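Local atomic coordinates of 2-polyprenyl-6-methoxyphenol hydroxylase-like FAD-dependent oxidoreductase (PDB entry 6UI5), a protein that binds flavin-adenine dinucleotide and belongs, by name and family, to the FAD-dependent oxidoreductases related to aromatic-ring hydroxylases. Residues A[172-177]-A[343-347]. Numbering follows the deposited sequence.
Sequences DDWVIV and QAQLA
Trp174 reaches from the loop ahead of strand 176-185 to the last turn of helix 325-346 and to Ala347 just beyond it, a worked example of an indole packing against a helix end. Its benzo edge meets the backbone there: CH2 lies 3.2 Å from Gln343 O, which sits at the ring edge near its plane. Trp174 CZ2 lies 3.8 Å from Ala347 CB and also meets Leu346 CB, two carbons set obliquely to the ring. The first torsion, with CG between the backbone N and the carbonyl carbon, and a second near a right angle together bring the benzo edge to the helix. Beside it the Gln343 side chain, bent at chi2, runs past in the opposite direction, its amide plane 37° from the ring and NE2 3.7 Å from Trp174 CZ3. That NE2 gives a weak, bent hydrogen bond to Asp173 OD2 (3.0 Å, 125° at the hydrogen), the carboxylate and amide planes being 75° apart. Val177 CG2 meets Leu346 CD1 at 4.3 Å, where Phe224 of strand 216-225 packs on both residues.

In the second shell, Asp173 OD2 has its stronger partner in Thr268 OG1, and Trp174 NE1 is held by Tyr350 O. Pro353 and Tyr357 of the second subunit pack on Trp174 and Gln343, so the contact forms part of the subunit interface. The chemistry implies a join chiefly of packing, with one weak hydrogen bond to a carboxylate oxygen also bonded to the antiparallel sheet.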
ATOM      1  N   ASP A 172      -8.895  -2.431  16.460  1.00 57.45           N
ATOM      2  CA  ASP A 172      -8.172  -1.345  17.106  1.00 61.33           C
ATOM      3  C   ASP A 172      -8.248  -0.090  16.245  1.00 60.61           C
ATOM      4  O   ASP A 172      -8.585  -0.149  15.068  1.00 52.52           O
ATOM      5  CB  ASP A 172      -6.724  -1.731  17.373  1.00 71.16           C
ATOM      6  CG  ASP A 172      -6.226  -1.203  18.700  1.00 90.98           C
ATOM      7  OD1 ASP A 172      -7.070  -0.916  19.577  1.00102.72           O
ATOM      8  OD2 ASP A 172      -4.997  -1.073  18.866  1.00100.56           O
ATOM      9  N   ASP A 173      -7.982   1.063  16.862  1.00 68.41           N
ATOM     10  CA  ASP A 173      -7.931   2.330  16.136  1.00 66.22           C
ATOM     11  C   ASP A 173      -6.830   3.186  16.720  1.00 59.71           C
ATOM     12  O   ASP A 173      -6.615   3.178  17.935  1.00 66.46           O
ATOM     13  CB  ASP A 173      -9.267   3.093  16.190  1.00 64.47           C
ATOM     14  CG  ASP A 173     -10.414   2.321  15.516  1.00 69.23           C
ATOM     15  OD1 ASP A 173     -11.059   1.543  16.260  1.00 71.07           O
ATOM     16  OD2 ASP A 173     -10.657   2.484  14.269  1.00 57.96           O
ATOM     17  N   TRP A 174      -6.096   3.881  15.848  1.00 60.22           N
ATOM     18  CA  TRP A 174      -5.116   4.865  16.305  1.00 64.10           C
ATOM     19  C   TRP A 174      -5.715   6.259  16.452  1.00 68.51           C
ATOM     20  O   TRP A 174      -5.039   7.172  16.939  1.00 70.54           O
ATOM     21  CB  TRP A 174      -3.914   4.925  15.353  1.00 54.26           C
ATOM     22  CG  TRP A 174      -4.229   5.453  13.983  1.00 58.22           C
ATOM     23  CD1 TRP A 174      -4.139   6.751  13.556  1.00 54.50           C
ATOM     24  CD2 TRP A 174      -4.667   4.682  12.844  1.00 53.38           C
ATOM     25  NE1 TRP A 174      -4.505   6.835  12.222  1.00 52.20           N
ATOM     26  CE2 TRP A 174      -4.830   5.580  11.768  1.00 55.16           C
ATOM     27  CE3 TRP A 174      -4.929   3.324  12.634  1.00 57.24           C
ATOM     28  CZ2 TRP A 174      -5.252   5.156  10.497  1.00 53.37           C
ATOM     29  CZ3 TRP A 174      -5.353   2.910  11.374  1.00 59.12           C
ATOM     30  CH2 TRP A 174      -5.524   3.828  10.330  1.00 53.64           C
ATOM     31  N   VAL A 175      -6.955   6.442  16.027  1.00 71.78           N
ATOM     32  CA  VAL A 175      -7.673   7.681  16.253  1.00 72.65           C
ATOM     33  C   VAL A 175      -9.147   7.329  16.379  1.00 74.73           C
ATOM     34  O   VAL A 175      -9.622   6.341  15.798  1.00 67.37           O
ATOM     35  CB  VAL A 175      -7.404   8.697  15.118  1.00 59.66           C
ATOM     36  CG1 VAL A 175      -7.896   8.144  13.776  1.00 49.70           C
ATOM     37  CG2 VAL A 175      -8.051  10.071  15.458  1.00 49.98           C
ATOM     38  N   ILE A 176      -9.864   8.120  17.172  1.00 75.10           N
ATOM     39  CA  ILE A 176     -11.303   7.954  17.345  1.00 75.59           C
ATOM     40  C   ILE A 176     -12.003   9.035  16.532  1.00 70.96           C
ATOM     41  O   ILE A 176     -11.907  10.225  16.852  1.00 70.68           O
ATOM     42  CB  ILE A 176     -11.723   8.013  18.820  1.00 73.53           C
ATOM     43  CG1 ILE A 176     -10.978   6.960  19.643  1.00 75.54           C
ATOM     44  CG2 ILE A 176     -13.207   7.773  18.914  1.00 72.51           C
ATOM     45  CD1 ILE A 176     -10.959   5.551  18.998  1.00 78.67           C
ATOM     46  N   VAL A 177     -12.707   8.631  15.479  1.00 68.43           N
ATOM     47  CA  VAL A 177     -13.452   9.576  14.651  1.00 64.13           C
ATOM     48  C   VAL A 177     -14.809   9.852  15.285  1.00 67.86           C
ATOM     49  O   VAL A 177     -15.538   8.923  15.663  1.00 69.57           O
ATOM     50  CB  VAL A 177     -13.616   9.045  13.226  1.00 56.06           C
ATOM     51  CG1 VAL A 177     -14.402  10.042  12.377  1.00 46.88           C
ATOM     52  CG2 VAL A 177     -12.257   8.772  12.624  1.00 62.94           C
ATOM     53  N   GLN A 343      -9.659   1.372   7.164  1.00 48.57           N
ATOM     54  CA  GLN A 343      -8.565   1.873   7.992  1.00 52.10           C
ATOM     55  C   GLN A 343      -7.429   2.395   7.113  1.00 57.92           C
ATOM     56  O   GLN A 343      -6.831   3.444   7.407  1.00 46.46           O
ATOM     57  CB  GLN A 343      -8.071   0.767   8.927  1.00 42.47           C
ATOM     58  CG  GLN A 343      -9.005   0.419  10.079  1.00 57.70           C
ATOM     59  CD  GLN A 343      -9.268   1.588  11.034  1.00 60.95           C
ATOM     60  OE1 GLN A 343      -9.957   2.564  10.698  1.00 73.09           O
ATOM     61  NE2 GLN A 343      -8.694   1.492  12.234  1.00 53.06           N
ATOM     62  N   ALA A 344      -7.154   1.693   5.995  1.00 47.44           N
ATOM     63  CA  ALA A 344      -6.118   2.149   5.074  1.00 44.31           C
ATOM     64  C   ALA A 344      -6.493   3.483   4.455  1.00 43.02           C
ATOM     65  O   ALA A 344      -5.644   4.364   4.322  1.00 44.13           O
ATOM     66  CB  ALA A 344      -5.858   1.115   3.967  1.00 48.46           C
ATOM     67  N   GLN A 345      -7.758   3.659   4.077  1.00 50.92           N
ATOM     68  CA  GLN A 345      -8.198   4.976   3.620  1.00 60.03           C
ATOM     69  C   GLN A 345      -7.984   6.032   4.700  1.00 58.60           C
ATOM     70  O   GLN A 345      -7.513   7.136   4.402  1.00 66.72           O
ATOM     71  CB  GLN A 345      -9.666   4.940   3.172  1.00 52.78           C
ATOM     72  CG  GLN A 345      -9.857   4.311   1.772  1.00 51.79           C
ATOM     73  CD  GLN A 345     -11.315   4.316   1.308  1.00 50.65           C
ATOM     74  OE1 GLN A 345     -11.905   5.386   1.092  1.00 61.25           O
ATOM     75  NE2 GLN A 345     -11.913   3.115   1.175  1.00 40.25           N
ATOM     76  N   LEU A 346      -8.291   5.715   5.965  1.00 58.46           N
ATOM     77  CA  LEU A 346      -8.120   6.738   7.004  1.00 69.38           C
ATOM     78  C   LEU A 346      -6.657   7.158   7.131  1.00 63.41           C
ATOM     79  O   LEU A 346      -6.367   8.326   7.431  1.00 48.71           O
ATOM     80  CB  LEU A 346      -8.647   6.245   8.354  1.00 63.37           C
ATOM     81  CG  LEU A 346     -10.167   6.231   8.545  1.00 66.16           C
ATOM     82  CD1 LEU A 346     -10.532   5.901   9.988  1.00 68.58           C
ATOM     83  CD2 LEU A 346     -10.784   7.558   8.121  1.00 58.66           C
ATOM     84  N   ALA A 347      -5.720   6.240   6.860  1.00 57.79           N
ATOM     85  CA  ALA A 347      -4.313   6.562   7.089  1.00 61.28           C
ATOM     86  C   ALA A 347      -3.746   7.488   6.033  1.00 58.48           C
ATOM     87  O   ALA A 347      -2.572   7.853   6.136  1.00 60.67           O
ATOM     88  CB  ALA A 347      -3.473   5.287   7.159  1.00 67.54           C
TER